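Local coordinates for protein type III effector HopU1 (Pseudomonas syringae pv. tomato, PDB 3U0J) that probably transfers ADP-ribose from NAD+ to arginine side chains of target proteins, as a bacterial type III effector directed at plant immunity, at residues K75-E80 with E90-I95; M97-D102 with E241-M246. All coordinates share one frame; numbering follows the deposited sequence.

Contact 1: K75-E80 with E90-I95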
ATOM      1  N   LYS A  75      12.831 -15.741 -15.368  1.00 22.21           N
ATOM      2  CA  LYS A  75      14.219 -15.329 -15.393  1.00 20.21           C
ATOM      3  C   LYS A  75      14.431 -13.932 -16.002  1.00 23.43           C
ATOM      4  O   LYS A  75      15.351 -13.205 -15.585  1.00 24.45           O
ATOM      5  CB  LYS A  75      15.045 -16.427 -16.074  1.00 18.62           C
ATOM      6  CG  LYS A  75      16.154 -15.988 -16.986  1.00 21.67           C
ATOM      7  CD  LYS A  75      15.707 -15.961 -18.452  1.00 24.48           C
ATOM      8  CE  LYS A  75      16.784 -15.290 -19.333  1.00 39.92           C
ATOM      9  NZ  LYS A  75      16.555 -15.401 -20.822  1.00 47.95           N
ATOM     10  N   HIS A  76      13.566 -13.544 -16.945  1.00 22.73           N
ATOM     11  CA  HIS A  76      13.608 -12.198 -17.558  1.00 23.80           C
ATOM     12  C   HIS A  76      13.169 -11.078 -16.623  1.00 22.79           C
ATOM     13  O   HIS A  76      13.480  -9.920 -16.870  1.00 21.70           O
ATOM     14  CB  HIS A  76      12.742 -12.114 -18.834  1.00 24.89           C
ATOM     15  CG  HIS A  76      13.055 -13.168 -19.852  1.00 33.92           C
ATOM     16  ND1 HIS A  76      12.363 -14.363 -19.927  1.00 38.20           N
ATOM     17  CD2 HIS A  76      13.993 -13.216 -20.830  1.00 30.04           C
ATOM     18  CE1 HIS A  76      12.857 -15.099 -20.907  1.00 34.92           C
ATOM     19  NE2 HIS A  76      13.849 -14.428 -21.470  1.00 38.69           N
ATOM     20  N   PHE A  77      12.426 -11.406 -15.569  1.00 22.40           N
ATOM     21  CA  PHE A  77      11.881 -10.366 -14.714  1.00 21.20           C
ATOM     22  C   PHE A  77      12.964  -9.595 -13.972  1.00 21.23           C
ATOM     23  O   PHE A  77      12.982  -8.374 -13.988  1.00 24.13           O
ATOM     24  CB  PHE A  77      10.860 -10.915 -13.726  1.00 22.32           C
ATOM     25  CG  PHE A  77      10.260  -9.852 -12.853  1.00 22.51           C
ATOM     26  CD1 PHE A  77       9.363  -8.935 -13.380  1.00 17.29           C
ATOM     27  CD2 PHE A  77      10.623  -9.745 -11.510  1.00 22.91           C
ATOM     28  CE1 PHE A  77       8.819  -7.939 -12.583  1.00 17.10           C
ATOM     29  CE2 PHE A  77      10.084  -8.744 -10.702  1.00 19.18           C
ATOM     30  CZ  PHE A  77       9.179  -7.841 -11.243  1.00 18.10           C
ATOM     31  N   ARG A  78      13.867 -10.312 -13.326  1.00 19.54           N
ATOM     32  CA  ARG A  78      14.948  -9.666 -12.601  1.00 22.60           C
ATOM     33  C   ARG A  78      16.021  -9.101 -13.543  1.00 22.98           C
ATOM     34  O   ARG A  78      16.862  -8.283 -13.148  1.00 21.14           O
ATOM     35  CB  ARG A  78      15.537 -10.635 -11.558  1.00 22.46           C
ATOM     36  CG  ARG A  78      14.718 -10.661 -10.257  1.00 26.08           C
ATOM     37  CD  ARG A  78      14.839 -11.948  -9.429  1.00 23.51           C
ATOM     38  NE  ARG A  78      13.746 -12.024  -8.468  1.00 19.58           N
ATOM     39  CZ  ARG A  78      12.489 -12.286  -8.819  1.00 23.23           C
ATOM     40  NH1 ARG A  78      12.210 -12.502 -10.094  1.00 24.70           N
ATOM     41  NH2 ARG A  78      11.510 -12.335  -7.915  1.00 19.52           N
ATOM     42  N   ALA A  79      15.989  -9.535 -14.797  1.00 23.14           N
ATOM     43  CA  ALA A  79      16.887  -8.974 -15.798  1.00 21.26           C
ATOM     44  C   ALA A  79      16.384  -7.605 -16.294  1.00 24.06           C
ATOM     45  O   ALA A  79      17.176  -6.747 -16.674  1.00 24.98           O
ATOM     46  CB  ALA A  79      17.061  -9.935 -16.949  1.00 18.74           C
ATOM     47  N   GLU A  80      15.066  -7.402 -16.269  1.00 24.59           N
ATOM     48  CA  GLU A  80      14.472  -6.143 -16.697  1.00 21.77           C
ATOM     49  C   GLU A  80      14.335  -5.231 -15.504  1.00 21.31           C
ATOM     50  O   GLU A  80      14.274  -4.018 -15.641  1.00 24.58           O
ATOM     51  CB  GLU A  80      13.109  -6.379 -17.370  1.00 21.70           C
ATOM     52  CG  GLU A  80      13.245  -6.999 -18.769  1.00 30.46           C
ATOM     53  CD  GLU A  80      12.081  -7.901 -19.215  1.00 34.76           C
ATOM     54  OE1 GLU A  80      12.380  -8.920 -19.885  1.00 35.20           O
ATOM     55  OE2 GLU A  80      10.893  -7.598 -18.925  1.00 31.28           O
ATOM     56  N   GLU A  90       7.251 -14.618  -4.082  1.00 13.41           N
ATOM     57  CA  GLU A  90       6.170 -14.493  -3.119  1.00 13.93           C
ATOM     58  C   GLU A  90       5.993 -13.017  -2.739  1.00 14.43           C
ATOM     59  O   GLU A  90       4.878 -12.562  -2.499  1.00 15.54           O
ATOM     60  CB  GLU A  90       6.418 -15.388  -1.888  1.00 12.13           C
ATOM     61  CG  GLU A  90       6.387 -16.896  -2.182  1.00 13.09           C
ATOM     62  CD  GLU A  90       7.721 -17.485  -2.713  1.00 16.28           C
ATOM     63  OE1 GLU A  90       8.640 -16.722  -3.094  1.00 15.55           O
ATOM     64  OE2 GLU A  90       7.848 -18.729  -2.745  1.00 16.12           O
ATOM     65  N   GLU A  91       7.085 -12.262  -2.718  1.00 12.84           N
ATOM     66  CA  GLU A  91       7.009 -10.854  -2.352  1.00 13.35           C
ATOM     67  C   GLU A  91       6.452 -10.021  -3.494  1.00 13.37           C
ATOM     68  O   GLU A  91       5.575  -9.170  -3.301  1.00 12.44           O
ATOM     69  CB  GLU A  91       8.371 -10.341  -1.888  1.00 12.07           C
ATOM     70  CG  GLU A  91       8.671 -10.725  -0.459  1.00 13.61           C
ATOM     71  CD  GLU A  91      10.142 -10.957  -0.174  1.00 17.05           C
ATOM     72  OE1 GLU A  91      10.947 -10.998  -1.133  1.00 21.60           O
ATOM     73  OE2 GLU A  91      10.498 -11.087   1.020  1.00 16.50           O
ATOM     74  N   CYS A  92       6.939 -10.276  -4.698  1.00 14.75           N
ATOM     75  CA  CYS A  92       6.354  -9.600  -5.853  1.00 17.68           C
ATOM     76  C   CYS A  92       4.852  -9.822  -5.870  1.00 14.55           C
ATOM     77  O   CYS A  92       4.085  -8.880  -6.027  1.00 14.82           O
ATOM     78  CB  CYS A  92       6.981 -10.094  -7.149  1.00 16.55           C
ATOM     79  SG  CYS A  92       8.700  -9.636  -7.271  1.00 18.16           S
ATOM     80  N   SER A  93       4.448 -11.077  -5.683  1.00 14.21           N
ATOM     81  CA  SER A  93       3.036 -11.463  -5.704  1.00 15.78           C
ATOM     82  C   SER A  93       2.218 -10.734  -4.635  1.00 16.12           C
ATOM     83  O   SER A  93       1.079 -10.333  -4.878  1.00 14.54           O
ATOM     84  CB  SER A  93       2.886 -12.984  -5.535  1.00 13.92           C
ATOM     85  OG  SER A  93       3.597 -13.678  -6.541  1.00 14.29           O
ATOM     86  N   ALA A  94       2.796 -10.578  -3.449  1.00 16.51           N
ATOM     87  CA  ALA A  94       2.110  -9.886  -2.383  1.00 12.42           C
ATOM     88  C   ALA A  94       1.904  -8.429  -2.808  1.00 15.83           C
ATOM     89  O   ALA A  94       0.819  -7.875  -2.639  1.00 16.05           O
ATOM     90  CB  ALA A  94       2.884  -9.984  -1.112  1.00 10.18           C
ATOM     91  N   ILE A  95       2.919  -7.800  -3.391  1.00 14.17           N
ATOM     92  CA  ILE A  95       2.716  -6.427  -3.842  1.00 14.68           C
ATOM     93  C   ILE A  95       1.631  -6.390  -4.918  1.00 15.42           C
ATOM     94  O   ILE A  95       0.683  -5.612  -4.835  1.00 15.90           O
ATOM     95  CB  ILE A  95       3.971  -5.830  -4.440  1.00 15.36           C
ATOM     96  CG1 ILE A  95       5.021  -5.581  -3.371  1.00 12.71           C
ATOM     97  CG2 ILE A  95       3.632  -4.546  -5.159  1.00 18.87           C
ATOM     98  CD1 ILE A  95       6.366  -5.282  -3.976  1.00 10.63           C
TER
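Phe77 and Arg78 meet Cys92 where the short helix 75-80 faces helix 89-99 across the loop that connects them, a helix-helix contact resting on a Cys sulfur-aromatic interaction. The helices stay well apart, with Phe77 CA and Cys92 CA 10.5 Å from each other, and the gap is crossed by the Phe77 ring and the Arg78 chain, which reach Cys92 SG. In the apolar part, Phe77 CG lies anti to the backbone N (chi1 -179°), which sends the ring out toward helix 89-99. Cys92 SG lies 5.0 Å from the centroid of the Phe77 ring, 61° off the ring normal, an oblique approach. Phe72 and Tyr84 also touch Cys92, and both meet the Phe77 ring, Phe72 edge-to-face. The polar part belongs to Arg78, whose chain is extended from CG to NE. Its guanidinium is hydrogen-bonded to two backbone carbonyls, NH1 to Phe72 O before helix 75-80 and NH2 to Val87 O just before helix 89-99. Cys92 SG touches both neighbours, with Phe77 CE2 at 3.8 Å and Arg78 NH2 at 3.9 Å.

Contact 2: M97-D102 with E241-M246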
ATOM      1  N   MET A  97      -0.824  -8.475  -5.630  1.00 18.30           N
ATOM      2  CA  MET A  97      -2.155  -8.794  -5.128  1.00 16.88           C
ATOM      3  C   MET A  97      -2.714  -7.657  -4.292  1.00 18.36           C
ATOM      4  O   MET A  97      -3.921  -7.423  -4.287  1.00 21.22           O
ATOM      5  CB  MET A  97      -2.148 -10.085  -4.320  1.00 14.60           C
ATOM      6  CG  MET A  97      -1.999 -11.322  -5.174  1.00 14.06           C
ATOM      7  SD  MET A  97      -1.866 -12.826  -4.200  1.00  4.43           S
ATOM      8  CE  MET A  97      -2.816 -13.866  -5.279  1.00 13.49           C
ATOM      9  N   HIS A  98      -1.842  -6.927  -3.610  1.00 15.38           N
ATOM     10  CA  HIS A  98      -2.293  -5.785  -2.815  1.00 15.27           C
ATOM     11  C   HIS A  98      -2.698  -4.568  -3.669  1.00 20.45           C
ATOM     12  O   HIS A  98      -3.530  -3.762  -3.238  1.00 23.00           O
ATOM     13  CB  HIS A  98      -1.220  -5.392  -1.809  1.00 13.40           C
ATOM     14  CG  HIS A  98      -1.728  -4.574  -0.667  1.00 16.19           C
ATOM     15  ND1 HIS A  98      -2.297  -5.137   0.453  1.00 16.56           N
ATOM     16  CD2 HIS A  98      -1.732  -3.234  -0.460  1.00 16.11           C
ATOM     17  CE1 HIS A  98      -2.641  -4.179   1.300  1.00 14.30           C
ATOM     18  NE2 HIS A  98      -2.300  -3.016   0.774  1.00 14.40           N
ATOM     19  N   THR A  99      -2.119  -4.429  -4.864  1.00 17.26           N
ATOM     20  CA  THR A  99      -2.403  -3.276  -5.719  1.00 16.90           C
ATOM     21  C   THR A  99      -3.564  -3.557  -6.664  1.00 21.08           C
ATOM     22  O   THR A  99      -3.966  -2.693  -7.455  1.00 19.82           O
ATOM     23  CB  THR A  99      -1.188  -2.890  -6.585  1.00 19.09           C
ATOM     24  OG1 THR A  99      -0.862  -3.960  -7.489  1.00 17.00           O
ATOM     25  CG2 THR A  99       0.001  -2.554  -5.725  1.00 16.34           C
ATOM     26  N   ALA A 100      -4.092  -4.774  -6.582  1.00 18.79           N
ATOM     27  CA  ALA A 100      -5.121  -5.220  -7.508  1.00 18.42           C
ATOM     28  C   ALA A 100      -6.502  -5.100  -6.905  1.00 19.63           C
ATOM     29  O   ALA A 100      -6.665  -4.892  -5.710  1.00 20.26           O
ATOM     30  CB  ALA A 100      -4.867  -6.663  -7.935  1.00 18.61           C
ATOM     31  N   GLN A 101      -7.504  -5.277  -7.749  1.00 23.69           N
ATOM     32  CA  GLN A 101      -8.878  -5.114  -7.329  1.00 20.48           C
ATOM     33  C   GLN A 101      -9.592  -6.448  -7.488  1.00 22.27           C
ATOM     34  O   GLN A 101     -10.802  -6.505  -7.300  1.00 23.01           O
ATOM     35  CB  GLN A 101      -9.545  -4.078  -8.227  1.00 20.81           C
ATOM     36  CG  GLN A 101     -10.270  -2.963  -7.514  1.00 26.87           C
ATOM     37  CD  GLN A 101      -9.335  -1.970  -6.805  1.00 34.98           C
ATOM     38  OE1 GLN A 101      -8.223  -1.674  -7.273  1.00 27.62           O
ATOM     39  NE2 GLN A 101      -9.805  -1.437  -5.671  1.00 32.58           N
ATOM     40  N   ASP A 102      -8.847  -7.509  -7.826  1.00 18.35           N
ATOM     41  CA  ASP A 102      -9.434  -8.784  -8.240  1.00 15.14           C
ATOM     42  C   ASP A 102      -9.448  -9.896  -7.234  1.00 17.95           C
ATOM     43  O   ASP A 102      -9.956 -10.961  -7.551  1.00 21.29           O
ATOM     44  CB  ASP A 102      -8.673  -9.385  -9.403  1.00 21.55           C
ATOM     45  CG  ASP A 102      -8.311  -8.386 -10.441  1.00 31.11           C
ATOM     46  OD1 ASP A 102      -9.131  -7.461 -10.670  1.00 35.43           O
ATOM     47  OD2 ASP A 102      -7.210  -8.541 -11.028  1.00 22.96           O
ATOM     48  N   GLU A 241       3.392   4.134  -8.477  1.00 27.81           N
ATOM     49  CA  GLU A 241       3.216   4.256  -7.039  1.00 24.46           C
ATOM     50  C   GLU A 241       4.429   3.967  -6.132  1.00 22.01           C
ATOM     51  O   GLU A 241       5.292   3.152  -6.427  1.00 20.18           O
ATOM     52  CB  GLU A 241       1.993   3.475  -6.578  1.00 21.45           C
ATOM     53  CG  GLU A 241       1.892   2.120  -7.159  1.00 30.52           C
ATOM     54  CD  GLU A 241       0.494   1.536  -7.009  1.00 44.10           C
ATOM     55  OE1 GLU A 241       0.006   0.989  -8.039  1.00 41.41           O
ATOM     56  OE2 GLU A 241      -0.100   1.630  -5.881  1.00 33.19           O
ATOM     57  N   ILE A 242       4.461   4.693  -5.022  1.00 20.55           N
ATOM     58  CA  ILE A 242       5.389   4.483  -3.938  1.00 17.59           C
ATOM     59  C   ILE A 242       4.530   4.054  -2.745  1.00 18.81           C
ATOM     60  O   ILE A 242       3.502   4.687  -2.480  1.00 17.01           O
ATOM     61  CB  ILE A 242       6.073   5.800  -3.603  1.00 17.22           C
ATOM     62  CG1 ILE A 242       6.780   6.365  -4.833  1.00 19.24           C
ATOM     63  CG2 ILE A 242       7.030   5.616  -2.466  1.00 18.69           C
ATOM     64  CD1 ILE A 242       7.764   5.415  -5.439  1.00 25.86           C
ATOM     65  N   MET A 243       4.921   2.977  -2.050  1.00 15.64           N
ATOM     66  CA  MET A 243       4.133   2.428  -0.931  1.00 14.61           C
ATOM     67  C   MET A 243       4.945   2.568   0.358  1.00 18.68           C
ATOM     68  O   MET A 243       6.174   2.442   0.326  1.00 19.89           O
ATOM     69  CB  MET A 243       3.761   0.955  -1.204  1.00 13.35           C
ATOM     70  CG  MET A 243       2.845   0.260  -0.159  1.00 16.19           C
ATOM     71  SD  MET A 243       2.276  -1.426  -0.587  1.00  6.71           S
ATOM     72  CE  MET A 243       1.035  -1.082  -1.814  1.00 12.83           C
ATOM     73  N   LEU A 244       4.285   2.870   1.480  1.00 16.15           N
ATOM     74  CA  LEU A 244       4.991   3.002   2.761  1.00 14.31           C
ATOM     75  C   LEU A 244       4.738   1.808   3.654  1.00 15.54           C
ATOM     76  O   LEU A 244       3.683   1.205   3.579  1.00 19.50           O
ATOM     77  CB  LEU A 244       4.547   4.253   3.514  1.00 16.30           C
ATOM     78  CG  LEU A 244       5.002   5.624   3.010  1.00 18.04           C
ATOM     79  CD1 LEU A 244       6.331   5.486   2.340  1.00 22.04           C
ATOM     80  CD2 LEU A 244       4.017   6.150   2.018  1.00 22.31           C
ATOM     81  N   PRO A 245       5.694   1.473   4.527  1.00 18.39           N
ATOM     82  CA  PRO A 245       5.493   0.406   5.517  1.00 18.21           C
ATOM     83  C   PRO A 245       4.391   0.766   6.513  1.00 19.15           C
ATOM     84  O   PRO A 245       4.134   1.950   6.697  1.00 20.05           O
ATOM     85  CB  PRO A 245       6.834   0.361   6.262  1.00 18.13           C
ATOM     86  CG  PRO A 245       7.811   1.073   5.383  1.00 17.07           C
ATOM     87  CD  PRO A 245       7.021   2.101   4.651  1.00 20.64           C
ATOM     88  N   MET A 246       3.775  -0.232   7.153  1.00 20.84           N
ATOM     89  CA  MET A 246       2.815  -0.004   8.240  1.00 19.58           C
ATOM     90  C   MET A 246       3.280   1.105   9.199  1.00 22.89           C
ATOM     91  O   MET A 246       4.482   1.285   9.415  1.00 22.99           O
ATOM     92  CB  MET A 246       2.605  -1.290   9.050  1.00 19.39           C
ATOM     93  CG  MET A 246       1.957  -2.445   8.320  1.00 17.17           C
ATOM     94  SD  MET A 246       2.029  -3.939   9.334  1.00 11.26           S
ATOM     95  CE  MET A 246       3.498  -3.646  10.300  1.00 19.34           C
TER
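His98 and Met243 make the close part of this buried contact, which joins the C-terminal part of helix 89-99 to strand 241-243. Met243 reaches out with CG anti to the backbone N (chi1 -176°) and then bends at its last torsion (chi3 -75°), presenting its methyl group to the imidazole. Met243 CE comes within 3.8 Å of His98 CD2, while Met243 SD lies 5.2 Å from the centroid of the His98 ring, 49° off the ring normal: an oblique Met-aromatic contact. Elsewhere on the same imidazole, His98 ND1 is hydrogen-bonded to His147 NE2.

One residue further on, at the partly exposed Thr99, the packing is looser. The methyl carbon Thr99 CG2 is 4.3 Å from Met243 CE and 4.2 Å from Glu241 OE2, and no hydrogen bond crosses between the segments. The polar ends turn elsewhere: Thr99 OG1 is hydrogen-bonded to Tyr96 O and Gln235 N, and Glu241 OE1 to Ser234 OG, with a weak hydrogen bond between Glu241 OE2 and Ser199 OG. Glu241 stands at the head of its strand, in a sequence setting consistent with the last glutamate of the E-x-E signature of arginine-specific ADP-ribosyltransferases.

Strand 241-243 is the middle one of three, between 199-201 and 227-229; helix 145-162 touches both His98 and Met243 through Leu151, and helix 116-126 packs on His98.

Helix 89-99 serves both contacts, its earlier turns in contact 1 and its C-terminal part in contact 2, with centres 15 Å apart. Contact 2 lies about 3 Å from the centre of the chain (centre to centre) and joins segments 139 residues apart, tying the helical part to a strand of the ADP-ribosyltransferase family region. Contact 1 is local and peripheral, about 17 Å from that centre, though its touching residues are largely buried. Both include an oblique sulfur-aromatic approach, and neither has a hydrogen bond across its segments. A cysteine thiol meets phenylalanine beside a guanidinium in contact 1; in contact 2 a methionine methyl meets histidine, while the glutamate carboxylate lies nearer the threonine methyl.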